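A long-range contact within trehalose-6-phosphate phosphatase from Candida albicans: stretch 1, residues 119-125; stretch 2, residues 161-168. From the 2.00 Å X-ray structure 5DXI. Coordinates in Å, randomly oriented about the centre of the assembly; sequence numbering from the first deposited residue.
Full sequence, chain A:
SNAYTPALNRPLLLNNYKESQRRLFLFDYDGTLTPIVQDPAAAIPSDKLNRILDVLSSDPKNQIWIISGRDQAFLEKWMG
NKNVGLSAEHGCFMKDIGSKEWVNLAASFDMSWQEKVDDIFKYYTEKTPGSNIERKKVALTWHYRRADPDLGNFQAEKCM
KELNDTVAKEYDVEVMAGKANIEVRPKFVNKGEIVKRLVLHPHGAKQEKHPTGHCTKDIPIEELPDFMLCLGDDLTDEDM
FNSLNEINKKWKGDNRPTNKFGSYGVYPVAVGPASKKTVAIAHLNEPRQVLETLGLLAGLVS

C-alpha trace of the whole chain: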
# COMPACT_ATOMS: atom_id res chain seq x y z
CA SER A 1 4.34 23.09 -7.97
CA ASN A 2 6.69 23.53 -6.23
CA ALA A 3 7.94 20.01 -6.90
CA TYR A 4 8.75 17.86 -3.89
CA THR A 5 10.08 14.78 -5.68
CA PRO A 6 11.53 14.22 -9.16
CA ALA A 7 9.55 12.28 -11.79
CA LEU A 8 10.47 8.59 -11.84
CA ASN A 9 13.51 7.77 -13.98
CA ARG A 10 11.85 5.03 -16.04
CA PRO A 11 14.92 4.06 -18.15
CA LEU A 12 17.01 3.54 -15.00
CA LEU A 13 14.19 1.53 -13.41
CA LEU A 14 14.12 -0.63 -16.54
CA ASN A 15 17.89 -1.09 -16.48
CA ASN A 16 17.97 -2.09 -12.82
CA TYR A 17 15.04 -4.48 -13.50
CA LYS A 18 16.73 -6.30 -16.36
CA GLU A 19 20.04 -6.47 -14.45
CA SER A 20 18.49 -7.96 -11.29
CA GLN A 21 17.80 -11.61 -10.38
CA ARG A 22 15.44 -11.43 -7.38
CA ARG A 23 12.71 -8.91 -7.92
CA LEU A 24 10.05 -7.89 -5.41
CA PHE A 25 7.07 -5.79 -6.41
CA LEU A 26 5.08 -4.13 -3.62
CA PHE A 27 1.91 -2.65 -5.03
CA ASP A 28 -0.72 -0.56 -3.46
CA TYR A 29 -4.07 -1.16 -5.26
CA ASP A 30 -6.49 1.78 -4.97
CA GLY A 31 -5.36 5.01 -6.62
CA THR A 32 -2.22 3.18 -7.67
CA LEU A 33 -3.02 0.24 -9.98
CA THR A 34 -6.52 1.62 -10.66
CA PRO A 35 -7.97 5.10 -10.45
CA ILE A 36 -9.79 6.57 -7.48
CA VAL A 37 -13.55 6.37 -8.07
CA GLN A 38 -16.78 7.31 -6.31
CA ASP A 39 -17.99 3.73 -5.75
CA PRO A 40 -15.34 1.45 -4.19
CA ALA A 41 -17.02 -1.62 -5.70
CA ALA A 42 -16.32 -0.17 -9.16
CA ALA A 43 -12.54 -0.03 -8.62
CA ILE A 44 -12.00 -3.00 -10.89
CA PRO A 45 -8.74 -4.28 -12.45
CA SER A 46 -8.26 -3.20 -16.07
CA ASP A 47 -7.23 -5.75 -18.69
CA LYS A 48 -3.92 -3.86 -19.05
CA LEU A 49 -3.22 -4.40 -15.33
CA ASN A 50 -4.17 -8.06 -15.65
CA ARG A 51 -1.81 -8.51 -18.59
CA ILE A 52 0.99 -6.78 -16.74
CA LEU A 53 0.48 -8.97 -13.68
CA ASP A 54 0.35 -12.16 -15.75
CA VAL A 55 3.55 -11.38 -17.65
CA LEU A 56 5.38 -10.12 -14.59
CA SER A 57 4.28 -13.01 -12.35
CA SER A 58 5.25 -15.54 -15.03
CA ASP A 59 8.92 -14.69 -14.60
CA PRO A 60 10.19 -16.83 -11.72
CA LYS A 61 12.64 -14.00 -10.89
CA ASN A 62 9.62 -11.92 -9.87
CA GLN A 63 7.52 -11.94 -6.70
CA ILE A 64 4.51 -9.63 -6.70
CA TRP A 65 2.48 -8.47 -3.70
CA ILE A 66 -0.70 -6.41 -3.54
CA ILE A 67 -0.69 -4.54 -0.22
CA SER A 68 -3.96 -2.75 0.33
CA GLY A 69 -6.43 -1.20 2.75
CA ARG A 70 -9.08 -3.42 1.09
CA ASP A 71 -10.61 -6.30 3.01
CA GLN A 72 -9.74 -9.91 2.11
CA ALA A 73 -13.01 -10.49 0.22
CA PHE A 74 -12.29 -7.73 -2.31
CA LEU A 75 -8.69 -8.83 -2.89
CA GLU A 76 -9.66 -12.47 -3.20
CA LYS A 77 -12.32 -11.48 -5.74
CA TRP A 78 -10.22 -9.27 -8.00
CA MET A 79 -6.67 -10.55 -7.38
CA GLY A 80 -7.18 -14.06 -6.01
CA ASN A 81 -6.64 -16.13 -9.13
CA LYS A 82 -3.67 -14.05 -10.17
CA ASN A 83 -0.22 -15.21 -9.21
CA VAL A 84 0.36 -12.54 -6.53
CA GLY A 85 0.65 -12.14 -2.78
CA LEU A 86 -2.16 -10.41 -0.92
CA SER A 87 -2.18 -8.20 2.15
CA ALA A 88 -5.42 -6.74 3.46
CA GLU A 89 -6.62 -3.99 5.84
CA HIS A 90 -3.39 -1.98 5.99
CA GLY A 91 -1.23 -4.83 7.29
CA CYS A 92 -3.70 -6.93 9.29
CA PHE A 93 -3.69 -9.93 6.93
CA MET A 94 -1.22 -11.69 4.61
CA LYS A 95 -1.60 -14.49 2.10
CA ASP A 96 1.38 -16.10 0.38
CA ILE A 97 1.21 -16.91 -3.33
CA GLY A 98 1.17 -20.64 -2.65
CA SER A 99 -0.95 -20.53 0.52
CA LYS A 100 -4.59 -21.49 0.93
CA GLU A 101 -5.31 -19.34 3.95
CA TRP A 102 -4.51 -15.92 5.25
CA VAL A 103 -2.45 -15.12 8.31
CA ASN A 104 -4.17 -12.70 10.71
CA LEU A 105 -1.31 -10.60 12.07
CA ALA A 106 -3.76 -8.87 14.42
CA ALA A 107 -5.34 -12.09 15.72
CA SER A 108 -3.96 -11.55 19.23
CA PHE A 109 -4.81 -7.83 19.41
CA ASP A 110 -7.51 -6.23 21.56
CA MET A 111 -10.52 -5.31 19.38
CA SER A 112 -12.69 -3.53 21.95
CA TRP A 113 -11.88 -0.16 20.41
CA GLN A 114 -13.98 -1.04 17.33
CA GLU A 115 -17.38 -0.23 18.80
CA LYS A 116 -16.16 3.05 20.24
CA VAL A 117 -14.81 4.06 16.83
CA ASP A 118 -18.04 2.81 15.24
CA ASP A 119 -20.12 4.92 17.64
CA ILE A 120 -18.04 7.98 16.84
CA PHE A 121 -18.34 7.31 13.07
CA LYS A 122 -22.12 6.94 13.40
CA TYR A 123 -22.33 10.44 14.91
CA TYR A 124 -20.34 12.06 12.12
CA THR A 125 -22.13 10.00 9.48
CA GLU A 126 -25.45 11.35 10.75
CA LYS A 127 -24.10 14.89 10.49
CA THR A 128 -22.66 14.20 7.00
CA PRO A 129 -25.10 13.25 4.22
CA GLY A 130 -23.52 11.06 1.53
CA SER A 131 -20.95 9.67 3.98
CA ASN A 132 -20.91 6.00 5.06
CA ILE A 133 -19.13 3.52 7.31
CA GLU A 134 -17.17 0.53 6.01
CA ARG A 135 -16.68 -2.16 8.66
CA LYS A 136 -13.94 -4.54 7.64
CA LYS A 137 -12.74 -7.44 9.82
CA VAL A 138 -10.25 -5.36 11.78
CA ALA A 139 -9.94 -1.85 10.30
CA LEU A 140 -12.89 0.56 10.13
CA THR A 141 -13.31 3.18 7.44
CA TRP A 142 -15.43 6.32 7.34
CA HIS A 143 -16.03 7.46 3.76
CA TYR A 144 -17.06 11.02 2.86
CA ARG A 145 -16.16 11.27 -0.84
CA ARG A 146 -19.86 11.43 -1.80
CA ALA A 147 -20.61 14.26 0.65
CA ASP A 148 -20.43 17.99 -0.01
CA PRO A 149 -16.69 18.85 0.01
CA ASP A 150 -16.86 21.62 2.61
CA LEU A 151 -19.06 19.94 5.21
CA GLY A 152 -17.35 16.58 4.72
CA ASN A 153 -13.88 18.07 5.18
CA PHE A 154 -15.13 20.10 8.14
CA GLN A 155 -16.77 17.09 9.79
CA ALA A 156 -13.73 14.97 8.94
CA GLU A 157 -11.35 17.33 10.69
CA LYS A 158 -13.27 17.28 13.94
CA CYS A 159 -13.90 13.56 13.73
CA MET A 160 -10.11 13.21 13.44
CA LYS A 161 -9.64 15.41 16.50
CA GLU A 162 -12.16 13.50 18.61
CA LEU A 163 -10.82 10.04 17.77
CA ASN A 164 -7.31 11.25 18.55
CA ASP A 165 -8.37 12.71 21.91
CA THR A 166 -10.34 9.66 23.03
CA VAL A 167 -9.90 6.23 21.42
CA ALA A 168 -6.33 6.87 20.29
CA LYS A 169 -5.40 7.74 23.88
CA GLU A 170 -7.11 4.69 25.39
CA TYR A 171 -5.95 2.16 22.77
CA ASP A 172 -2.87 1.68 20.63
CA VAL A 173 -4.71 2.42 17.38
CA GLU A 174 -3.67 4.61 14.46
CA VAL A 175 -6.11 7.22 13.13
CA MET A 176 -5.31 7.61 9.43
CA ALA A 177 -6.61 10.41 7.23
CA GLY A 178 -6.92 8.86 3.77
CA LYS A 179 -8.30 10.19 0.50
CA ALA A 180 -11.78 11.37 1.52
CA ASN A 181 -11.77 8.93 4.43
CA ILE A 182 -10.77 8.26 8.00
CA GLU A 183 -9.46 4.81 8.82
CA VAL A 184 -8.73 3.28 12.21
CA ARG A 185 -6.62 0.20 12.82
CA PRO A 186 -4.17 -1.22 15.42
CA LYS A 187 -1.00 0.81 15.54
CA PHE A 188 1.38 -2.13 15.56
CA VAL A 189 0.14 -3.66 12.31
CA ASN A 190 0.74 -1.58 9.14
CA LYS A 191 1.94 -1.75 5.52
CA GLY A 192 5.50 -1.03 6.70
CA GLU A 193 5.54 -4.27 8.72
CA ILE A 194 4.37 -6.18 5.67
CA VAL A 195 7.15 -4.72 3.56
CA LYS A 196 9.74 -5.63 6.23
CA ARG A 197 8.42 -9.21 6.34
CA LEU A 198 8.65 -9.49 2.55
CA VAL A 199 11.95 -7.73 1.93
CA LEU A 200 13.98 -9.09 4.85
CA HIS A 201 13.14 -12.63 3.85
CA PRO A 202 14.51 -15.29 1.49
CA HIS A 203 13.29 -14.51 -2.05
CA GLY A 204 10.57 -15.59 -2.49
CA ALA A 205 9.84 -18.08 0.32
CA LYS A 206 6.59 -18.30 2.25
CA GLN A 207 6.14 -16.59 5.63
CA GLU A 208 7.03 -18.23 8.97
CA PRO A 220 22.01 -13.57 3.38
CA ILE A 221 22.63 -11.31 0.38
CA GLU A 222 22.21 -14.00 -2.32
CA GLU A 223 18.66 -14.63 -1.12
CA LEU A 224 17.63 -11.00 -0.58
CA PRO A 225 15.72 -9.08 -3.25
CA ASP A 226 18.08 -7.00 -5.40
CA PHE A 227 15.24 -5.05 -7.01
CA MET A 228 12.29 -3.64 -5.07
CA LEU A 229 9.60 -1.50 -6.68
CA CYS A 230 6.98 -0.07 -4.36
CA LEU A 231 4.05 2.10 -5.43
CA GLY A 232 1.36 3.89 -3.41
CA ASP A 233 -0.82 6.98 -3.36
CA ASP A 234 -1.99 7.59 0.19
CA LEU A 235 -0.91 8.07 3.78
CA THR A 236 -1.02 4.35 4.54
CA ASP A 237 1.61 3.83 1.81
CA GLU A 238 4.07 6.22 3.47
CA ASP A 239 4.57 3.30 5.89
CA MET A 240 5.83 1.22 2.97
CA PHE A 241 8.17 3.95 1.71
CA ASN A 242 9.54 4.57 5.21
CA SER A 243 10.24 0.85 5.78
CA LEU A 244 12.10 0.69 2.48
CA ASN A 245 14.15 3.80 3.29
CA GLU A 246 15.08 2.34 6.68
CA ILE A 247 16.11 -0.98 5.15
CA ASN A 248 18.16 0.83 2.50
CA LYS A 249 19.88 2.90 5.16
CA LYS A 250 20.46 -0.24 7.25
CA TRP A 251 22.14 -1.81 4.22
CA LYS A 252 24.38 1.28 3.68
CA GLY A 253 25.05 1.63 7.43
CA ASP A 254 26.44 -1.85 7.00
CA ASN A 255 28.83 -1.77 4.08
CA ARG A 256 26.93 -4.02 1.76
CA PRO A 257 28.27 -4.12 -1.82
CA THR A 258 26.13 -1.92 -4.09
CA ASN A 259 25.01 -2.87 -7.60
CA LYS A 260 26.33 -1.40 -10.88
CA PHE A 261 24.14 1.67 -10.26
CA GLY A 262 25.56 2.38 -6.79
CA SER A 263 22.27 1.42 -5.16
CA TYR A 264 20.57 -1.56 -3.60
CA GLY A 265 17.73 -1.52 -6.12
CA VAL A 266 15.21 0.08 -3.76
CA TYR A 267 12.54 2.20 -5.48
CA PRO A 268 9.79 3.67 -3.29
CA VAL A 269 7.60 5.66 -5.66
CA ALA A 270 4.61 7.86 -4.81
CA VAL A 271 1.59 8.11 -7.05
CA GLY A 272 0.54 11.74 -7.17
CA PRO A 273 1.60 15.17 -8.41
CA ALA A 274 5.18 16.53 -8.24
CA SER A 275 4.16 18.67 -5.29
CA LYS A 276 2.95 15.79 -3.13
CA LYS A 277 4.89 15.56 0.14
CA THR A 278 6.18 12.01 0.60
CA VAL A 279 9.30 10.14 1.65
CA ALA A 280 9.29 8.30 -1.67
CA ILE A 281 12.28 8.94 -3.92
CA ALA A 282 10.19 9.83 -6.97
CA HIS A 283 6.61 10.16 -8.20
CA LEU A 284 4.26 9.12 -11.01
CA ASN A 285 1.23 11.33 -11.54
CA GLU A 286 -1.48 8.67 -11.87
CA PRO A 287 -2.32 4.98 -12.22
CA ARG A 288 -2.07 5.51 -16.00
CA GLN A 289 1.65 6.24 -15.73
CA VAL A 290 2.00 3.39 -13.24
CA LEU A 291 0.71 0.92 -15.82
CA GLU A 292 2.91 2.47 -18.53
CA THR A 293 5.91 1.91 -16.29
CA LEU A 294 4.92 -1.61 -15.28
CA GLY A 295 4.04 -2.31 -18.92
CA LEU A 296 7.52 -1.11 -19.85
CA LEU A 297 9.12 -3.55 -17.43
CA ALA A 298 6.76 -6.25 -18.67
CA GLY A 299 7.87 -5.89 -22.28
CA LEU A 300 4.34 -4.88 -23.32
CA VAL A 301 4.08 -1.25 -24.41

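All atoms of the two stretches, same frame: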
# COMPACT_ATOMS: atom_id res chain seq x y z
N ASP A 119 -19.22 3.94 17.03
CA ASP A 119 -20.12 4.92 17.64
C ASP A 119 -19.76 6.34 17.22
O ASP A 119 -20.64 7.15 16.92
CB ASP A 119 -20.07 4.81 19.17
CG ASP A 119 -20.82 3.58 19.68
OD1 ASP A 119 -21.48 2.91 18.86
OD2 ASP A 119 -20.72 3.29 20.89
N ILE A 120 -18.47 6.64 17.20
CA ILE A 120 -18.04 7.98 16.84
C ILE A 120 -18.33 8.23 15.35
O ILE A 120 -18.81 9.31 14.98
CB ILE A 120 -16.55 8.18 17.16
CG1 ILE A 120 -16.36 8.17 18.68
CG2 ILE A 120 -16.03 9.48 16.55
CD1 ILE A 120 -14.91 8.12 19.15
N PHE A 121 -18.08 7.22 14.51
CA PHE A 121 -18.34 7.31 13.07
C PHE A 121 -19.84 7.49 12.80
O PHE A 121 -20.22 8.20 11.87
CB PHE A 121 -17.81 6.08 12.33
CG PHE A 121 -16.33 6.13 12.02
CD1 PHE A 121 -15.62 7.33 12.11
CD2 PHE A 121 -15.64 4.98 11.63
CE1 PHE A 121 -14.26 7.38 11.82
CE2 PHE A 121 -14.27 5.02 11.34
CZ PHE A 121 -13.58 6.22 11.44
N LYS A 122 -20.68 6.82 13.59
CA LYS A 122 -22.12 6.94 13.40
C LYS A 122 -22.60 8.38 13.64
O LYS A 122 -23.46 8.88 12.91
CB LYS A 122 -22.87 5.97 14.32
CG LYS A 122 -22.90 4.54 13.81
CD LYS A 122 -23.60 3.62 14.79
CE LYS A 122 -23.85 2.26 14.17
NZ LYS A 122 -24.21 1.25 15.21
N TYR A 123 -22.02 9.04 14.64
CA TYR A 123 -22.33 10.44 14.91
C TYR A 123 -21.97 11.35 13.75
O TYR A 123 -22.76 12.21 13.36
CB TYR A 123 -21.60 10.89 16.18
CG TYR A 123 -21.72 12.38 16.48
CD1 TYR A 123 -22.80 12.89 17.18
CD2 TYR A 123 -20.71 13.26 16.09
CE1 TYR A 123 -22.90 14.24 17.46
CE2 TYR A 123 -20.80 14.61 16.36
CZ TYR A 123 -21.89 15.10 17.05
OH TYR A 123 -21.98 16.45 17.32
N TYR A 124 -20.77 11.18 13.19
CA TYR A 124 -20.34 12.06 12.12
C TYR A 124 -20.99 11.69 10.80
O TYR A 124 -21.14 12.53 9.93
CB TYR A 124 -18.81 12.07 12.01
CG TYR A 124 -18.17 12.85 13.13
CD1 TYR A 124 -18.04 14.23 13.05
CD2 TYR A 124 -17.71 12.21 14.27
CE1 TYR A 124 -17.46 14.95 14.07
CE2 TYR A 124 -17.14 12.92 15.30
CZ TYR A 124 -17.02 14.29 15.20
OH TYR A 124 -16.44 15.01 16.22
N THR A 125 -21.38 10.43 10.66
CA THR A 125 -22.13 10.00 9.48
C THR A 125 -23.49 10.69 9.45
O THR A 125 -23.94 11.19 8.41
CB THR A 125 -22.35 8.46 9.44
OG1 THR A 125 -21.09 7.79 9.27
CG2 THR A 125 -23.26 8.08 8.30
N LYS A 161 -9.98 14.84 15.20
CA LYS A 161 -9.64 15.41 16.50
C LYS A 161 -10.20 14.57 17.65
O LYS A 161 -9.49 14.24 18.60
CB LYS A 161 -10.16 16.85 16.59
CG LYS A 161 -9.89 17.57 17.91
CD LYS A 161 -8.40 17.73 18.18
CE LYS A 161 -8.16 18.61 19.40
NZ LYS A 161 -6.73 18.61 19.80
N GLU A 162 -11.48 14.21 17.54
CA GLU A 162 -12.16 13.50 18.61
C GLU A 162 -11.63 12.09 18.80
O GLU A 162 -11.45 11.65 19.94
CB GLU A 162 -13.66 13.44 18.33
CG GLU A 162 -14.40 12.52 19.29
CD GLU A 162 -15.90 12.65 19.20
OE1 GLU A 162 -16.38 13.57 18.49
OE2 GLU A 162 -16.61 11.84 19.84
N LEU A 163 -11.38 11.39 17.70
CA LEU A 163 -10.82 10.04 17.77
C LEU A 163 -9.46 10.09 18.44
O LEU A 163 -9.16 9.27 19.31
CB LEU A 163 -10.70 9.43 16.38
CG LEU A 163 -12.01 9.02 15.72
CD1 LEU A 163 -11.81 8.74 14.24
CD2 LEU A 163 -12.55 7.77 16.42
N ASN A 164 -8.67 11.09 18.05
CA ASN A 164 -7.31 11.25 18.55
C ASN A 164 -7.25 11.67 20.02
O ASN A 164 -6.24 11.46 20.69
CB ASN A 164 -6.56 12.27 17.68
CG ASN A 164 -5.94 11.65 16.44
OD1 ASN A 164 -5.47 10.52 16.47
ND2 ASN A 164 -5.92 12.40 15.35
N ASP A 165 -8.32 12.28 20.51
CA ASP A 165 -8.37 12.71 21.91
C ASP A 165 -8.98 11.66 22.82
O ASP A 165 -8.80 11.71 24.04
CB ASP A 165 -9.16 14.01 22.04
CG ASP A 165 -8.38 15.22 21.55
OD1 ASP A 165 -7.13 15.24 21.67
OD2 ASP A 165 -9.03 16.15 21.03
N THR A 166 -9.69 10.69 22.24
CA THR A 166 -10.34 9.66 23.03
C THR A 166 -9.76 8.27 22.76
O THR A 166 -8.86 7.82 23.47
CB THR A 166 -11.87 9.63 22.76
OG1 THR A 166 -12.12 9.47 21.36
CG2 THR A 166 -12.51 10.93 23.23
N VAL A 167 -10.29 7.60 21.74
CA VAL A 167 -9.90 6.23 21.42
C VAL A 167 -8.40 6.06 21.25
O VAL A 167 -7.82 5.09 21.74
CB VAL A 167 -10.61 5.75 20.12
CG1 VAL A 167 -10.20 4.32 19.79
CG2 VAL A 167 -12.12 5.85 20.27
N ALA A 168 -7.75 7.01 20.59
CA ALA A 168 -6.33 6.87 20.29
C ALA A 168 -5.47 7.06 21.55
O ALA A 168 -4.31 6.67 21.58
CB ALA A 168 -5.90 7.84 19.21

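Contact between helix 119-125 and the segment 161-168 of trehalose-6-phosphate phosphatase from Candida albicans. The two helices run nearly antiparallel, with an angle of 163° between the N-to-C directions of 119-125 and 161-165 and a closest approach of the axes of 11.1 Å. At that spacing the backbones stay apart and side chains fill the gap; the nearest CA atoms, those of I120 and L163, are 7.6 Å from each other. Together the stretches bury 290 Å² of surface, most of it on I120, E162 and L163.

I120 is the centre of the contact. Its CA-to-CB bond points toward the other stretch, and its m,t rotamer brings CD1 up against the second stretch: CD1 of I120 lies 3.6 Å from CD2 of L163, 3.8 Å from CG2 of V167 and 3.8 Å from OG1 of T166. The first two are apolar packing at van der Waals distance. The third is a contact without a hydrogen bond, since a methyl group offers none; OG1 of T166 instead donates to O of E162 at 2.7 Å, a bond back to the helix that has just ended, at the point where the chain leaves helical geometry.

L163 answers I120 from the opposing helix. Its CA-to-CB bond points sideways, but the end of the side chain comes nearer, and both methyls make contact: while CD2 meets I120, CD1 of L163 sits 3.7 Å from CE1 of F121, approaching the ring obliquely. F121 arrives in a similar way, with a sideways CA-to-CB bond and a ring that reaches closer. L163 and F121 are both buried, and this packing extends the apolar patch along the first helix from I120.

E162 supplies the polar part. In an extended t,t conformation it reaches across to the first helix, where OH of Y124 donates a hydrogen bond to OE1 of E162 at 2.7 Å, the only hydrogen bond between the stretches. The carboxylate oxygen lies at the edge of the tyrosine ring, near its plane, as expected for an acceptor that meets a phenol hydroxyl. The other oxygen, OE2 of E162, is 3.9 Å from CG1 of I120, so the carboxylate group borders the apolar centre as well as the tyrosine. Y124 itself is buried. One turn apart on the first helix, I120 and Y124 thus engage the second stretch by different means, the one through packing and the other through a short hydrogen bond.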